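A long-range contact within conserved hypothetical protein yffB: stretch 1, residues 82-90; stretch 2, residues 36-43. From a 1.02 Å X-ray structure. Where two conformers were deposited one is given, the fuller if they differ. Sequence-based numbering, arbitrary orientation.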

# COMPACT_ATOMS: atom_id res chain seq x y z
N MSE A 82 2.60 0.69 -10.88
CA MSE A 82 1.56 0.65 -9.84
C MSE A 82 0.31 1.45 -10.19
O MSE A 82 -0.79 1.08 -9.79
CB MSE A 82 2.13 1.14 -8.52
CG MSE A 82 3.17 0.18 -7.96
SE MSE A 82 3.83 0.68 -6.16
CE MSE A 82 5.01 2.15 -6.70
N LEU A 83 0.50 2.53 -10.94
CA LEU A 83 -0.60 3.38 -11.33
C LEU A 83 -1.57 2.59 -12.20
O LEU A 83 -2.79 2.68 -12.02
CB LEU A 83 -0.06 4.59 -12.10
CG LEU A 83 -1.09 5.59 -12.61
CD1 LEU A 83 -1.89 6.20 -11.47
CD2 LEU A 83 -0.41 6.62 -13.41
N ALA A 84 -1.04 1.85 -13.17
CA ALA A 84 -1.91 1.11 -14.07
C ALA A 84 -2.47 -0.14 -13.42
O ALA A 84 -3.57 -0.58 -13.78
CB ALA A 84 -1.16 0.72 -15.32
N GLN A 85 -1.71 -0.72 -12.48
CA GLN A 85 -2.08 -2.00 -11.85
C GLN A 85 -1.91 -1.90 -10.34
O GLN A 85 -0.93 -2.39 -9.78
CB GLN A 85 -1.24 -3.15 -12.41
CG GLN A 85 -1.59 -3.50 -13.84
CD GLN A 85 -0.75 -4.63 -14.33
OE1 GLN A 85 -1.10 -5.82 -14.11
NE2 GLN A 85 0.37 -4.32 -14.94
N PRO A 86 -2.90 -1.32 -9.65
CA PRO A 86 -2.82 -1.20 -8.20
C PRO A 86 -2.68 -2.49 -7.42
O PRO A 86 -2.29 -2.43 -6.25
CB PRO A 86 -4.13 -0.49 -7.85
CG PRO A 86 -4.47 0.29 -9.08
CD PRO A 86 -4.04 -0.57 -10.21
N SER A 87 -2.98 -3.64 -8.02
CA SER A 87 -2.70 -4.92 -7.38
C SER A 87 -1.26 -5.06 -6.95
O SER A 87 -1.00 -5.83 -6.01
CB SER A 87 -3.10 -6.06 -8.33
OG SER A 87 -2.67 -7.33 -7.90
N MSE A 88 -0.33 -4.39 -7.61
CA MSE A 88 1.10 -4.43 -7.32
C MSE A 88 1.53 -3.60 -6.14
O MSE A 88 2.69 -3.63 -5.78
CB MSE A 88 1.91 -4.00 -8.55
CG MSE A 88 1.81 -5.06 -9.62
SE MSE A 88 3.21 -5.00 -10.92
CE MSE A 88 3.81 -3.25 -10.34
N ILE A 89 0.64 -2.79 -5.57
CA ILE A 89 0.99 -1.98 -4.40
C ILE A 89 0.96 -2.85 -3.15
O ILE A 89 -0.01 -3.57 -2.92
CB ILE A 89 0.02 -0.79 -4.25
CG1 ILE A 89 -0.03 0.05 -5.53
CG2 ILE A 89 0.41 0.07 -3.07
CD1 ILE A 89 -1.23 0.98 -5.59
N LYS A 90 1.99 -2.78 -2.32
CA LYS A 90 1.99 -3.49 -1.06
C LYS A 90 0.80 -3.03 -0.20
O LYS A 90 0.46 -1.85 -0.18
CB LYS A 90 3.30 -3.26 -0.31
CG LYS A 90 4.42 -4.16 -0.76
CD LYS A 90 5.37 -4.52 0.38
CE LYS A 90 6.63 -5.23 -0.11
NZ LYS A 90 7.43 -4.32 -0.95
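Stretch 2, residues 36-43: GIDREHLR

Stretch 1 comes in as the last turn of a helix, Met82 to Ala84, leaves helical geometry at Gln85 (phi/psi -133/81), makes a short 3-10 segment over residues 86-88 and runs out extended through Ile89 and Lys90. Two backbone bonds tie the turn together: Met88 N to Gln85 O at 3.0 Å and Ile89 N to Pro86 O at 3.0 Å. Stretch 2 does the reverse, passing from loop into helix. Gly36, just past an earlier helix, has a positive phi (68/-153), a conformation that by itself favours glycine; Ile37 and Asp38 are extended, and the helix starts at Arg39 and continues beyond Arg43.

Asp38 sets that start. With chi1 at 69° (p), its OD1 accepts from His41 N at 3.0 Å, the capping bond, and from His41 ND1 at 2.9 Å. Leu42 N to Asp38 O, at 3.3 Å, is weak, while Arg43 N to Arg39 O, at 2.8 Å, is a firm helical bond. The backbones come nearest where the CA atoms of Leu83 and Asp38 lie 6.2 Å apart, so the end of one helix meets the beginning of another. The CA-to-CB bond of Asp38 points away from stretch 1, and its OD1 serves the cap.

No hydrogen bond crosses between the stretches; the contact rests on packing, with 378 Å² buried in all. Leu83 is covered most. Its CA-to-CB bond points sideways, but its t, p rotamer brings the end of the side chain nearer: CD1 lies 3.6 Å from Ile37 O and 3.8 Å from Asp38 CA, against the backbone at the loop-to-helix junction. Its other methyl, CD2, sits over one face of the Arg39 guanidinium, 3.4 Å from Arg39 CZ. The face of that flat group can take an apolar neighbour while Arg39 NE and NH2 keep hydrogen bonds just outside the two stretches.

Leu42, one helical turn on from Asp38, points toward stretch 1 and spans two parts of it. Leu42 CD1 is 3.9 Å from Met82 CB, 4.0 Å from Leu83 CB and 3.6 Å from Leu83 N, whereas Leu42 CD2 lies 3.8 Å from Ile89 CD1. Ile37 reaches two residues of stretch 1 with one methyl: its CG2 is 3.9 Å from Pro86 CG and 4.1 Å from Ile89 CD1. The rule to read here is economical: an aspartate at the N-cap, its CA-to-CB bond away from the other stretch, precedes the helix; Ile37 before the cap packs on Pro86 and Ile89, and Leu42 a turn into the helix packs on Met82, Leu83 and Ile89.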

# COMPACT_ATOMS: atom_id res chain seq x y z
N GLY A 36 -9.67 3.08 -7.64
CA GLY A 36 -8.35 3.17 -8.25
C GLY A 36 -7.34 3.85 -7.34
O GLY A 36 -7.44 3.80 -6.11
N ILE A 37 -6.32 4.47 -7.95
CA ILE A 37 -5.28 5.23 -7.22
C ILE A 37 -4.67 6.20 -8.24
O ILE A 37 -4.83 6.03 -9.44
CB ILE A 37 -4.21 4.28 -6.65
CG1 ILE A 37 -3.34 4.93 -5.56
CG2 ILE A 37 -3.32 3.73 -7.78
CD1 ILE A 37 -4.08 5.59 -4.41
N ASP A 38 -3.94 7.19 -7.74
CA ASP A 38 -3.33 8.18 -8.62
C ASP A 38 -1.85 8.36 -8.31
O ASP A 38 -1.32 7.87 -7.30
CB ASP A 38 -4.08 9.51 -8.54
CG ASP A 38 -3.90 10.20 -7.21
OD1 ASP A 38 -3.19 9.72 -6.32
OD2 ASP A 38 -4.31 11.34 -7.02
N ARG A 39 -1.17 9.09 -9.18
CA ARG A 39 0.26 9.28 -9.06
C ARG A 39 0.62 10.11 -7.85
O ARG A 39 1.70 9.93 -7.30
CB ARG A 39 0.83 9.98 -10.27
CG ARG A 39 1.02 9.18 -11.43
CD ARG A 39 1.90 9.91 -12.43
NE ARG A 39 1.88 9.22 -13.69
CZ ARG A 39 0.99 9.43 -14.63
NH1 ARG A 39 0.05 10.35 -14.47
NH2 ARG A 39 1.04 8.69 -15.72
N GLU A 40 -0.24 11.03 -7.44
CA GLU A 40 0.08 11.87 -6.32
C GLU A 40 0.31 11.03 -5.06
O GLU A 40 1.28 11.24 -4.32
CB GLU A 40 -1.00 12.95 -6.14
CG GLU A 40 -0.63 13.99 -5.10
CD GLU A 40 -0.95 13.58 -3.69
OE1 GLU A 40 -1.76 12.66 -3.48
OE2 GLU A 40 -0.39 14.18 -2.75
N HIS A 41 -0.56 10.05 -4.82
CA HIS A 41 -0.38 9.15 -3.69
C HIS A 41 0.90 8.35 -3.83
O HIS A 41 1.68 8.24 -2.90
CB HIS A 41 -1.55 8.17 -3.62
CG HIS A 41 -2.70 8.71 -2.88
ND1 HIS A 41 -3.71 9.43 -3.46
CD2 HIS A 41 -2.98 8.63 -1.56
CE1 HIS A 41 -4.61 9.71 -2.51
NE2 HIS A 41 -4.16 9.27 -1.34
N LEU A 42 1.08 7.74 -4.99
CA LEU A 42 2.23 6.87 -5.19
C LEU A 42 3.55 7.60 -5.03
O LEU A 42 4.51 7.06 -4.45
CB LEU A 42 2.17 6.18 -6.54
CG LEU A 42 0.97 5.24 -6.72
CD1 LEU A 42 0.84 4.85 -8.16
CD2 LEU A 42 1.12 4.01 -5.85
N ARG A 43 3.63 8.83 -5.52
CA ARG A 43 4.84 9.63 -5.36
C ARG A 43 5.14 9.90 -3.90
O ARG A 43 6.30 9.85 -3.49
CB ARG A 43 4.70 10.96 -6.10
CG ARG A 43 4.82 10.84 -7.57
CD ARG A 43 4.39 12.09 -8.31
NE ARG A 43 4.76 11.96 -9.71
CZ ARG A 43 4.15 12.58 -10.72
NH1 ARG A 43 3.12 13.37 -10.49
NH2 ARG A 43 4.58 12.39 -11.96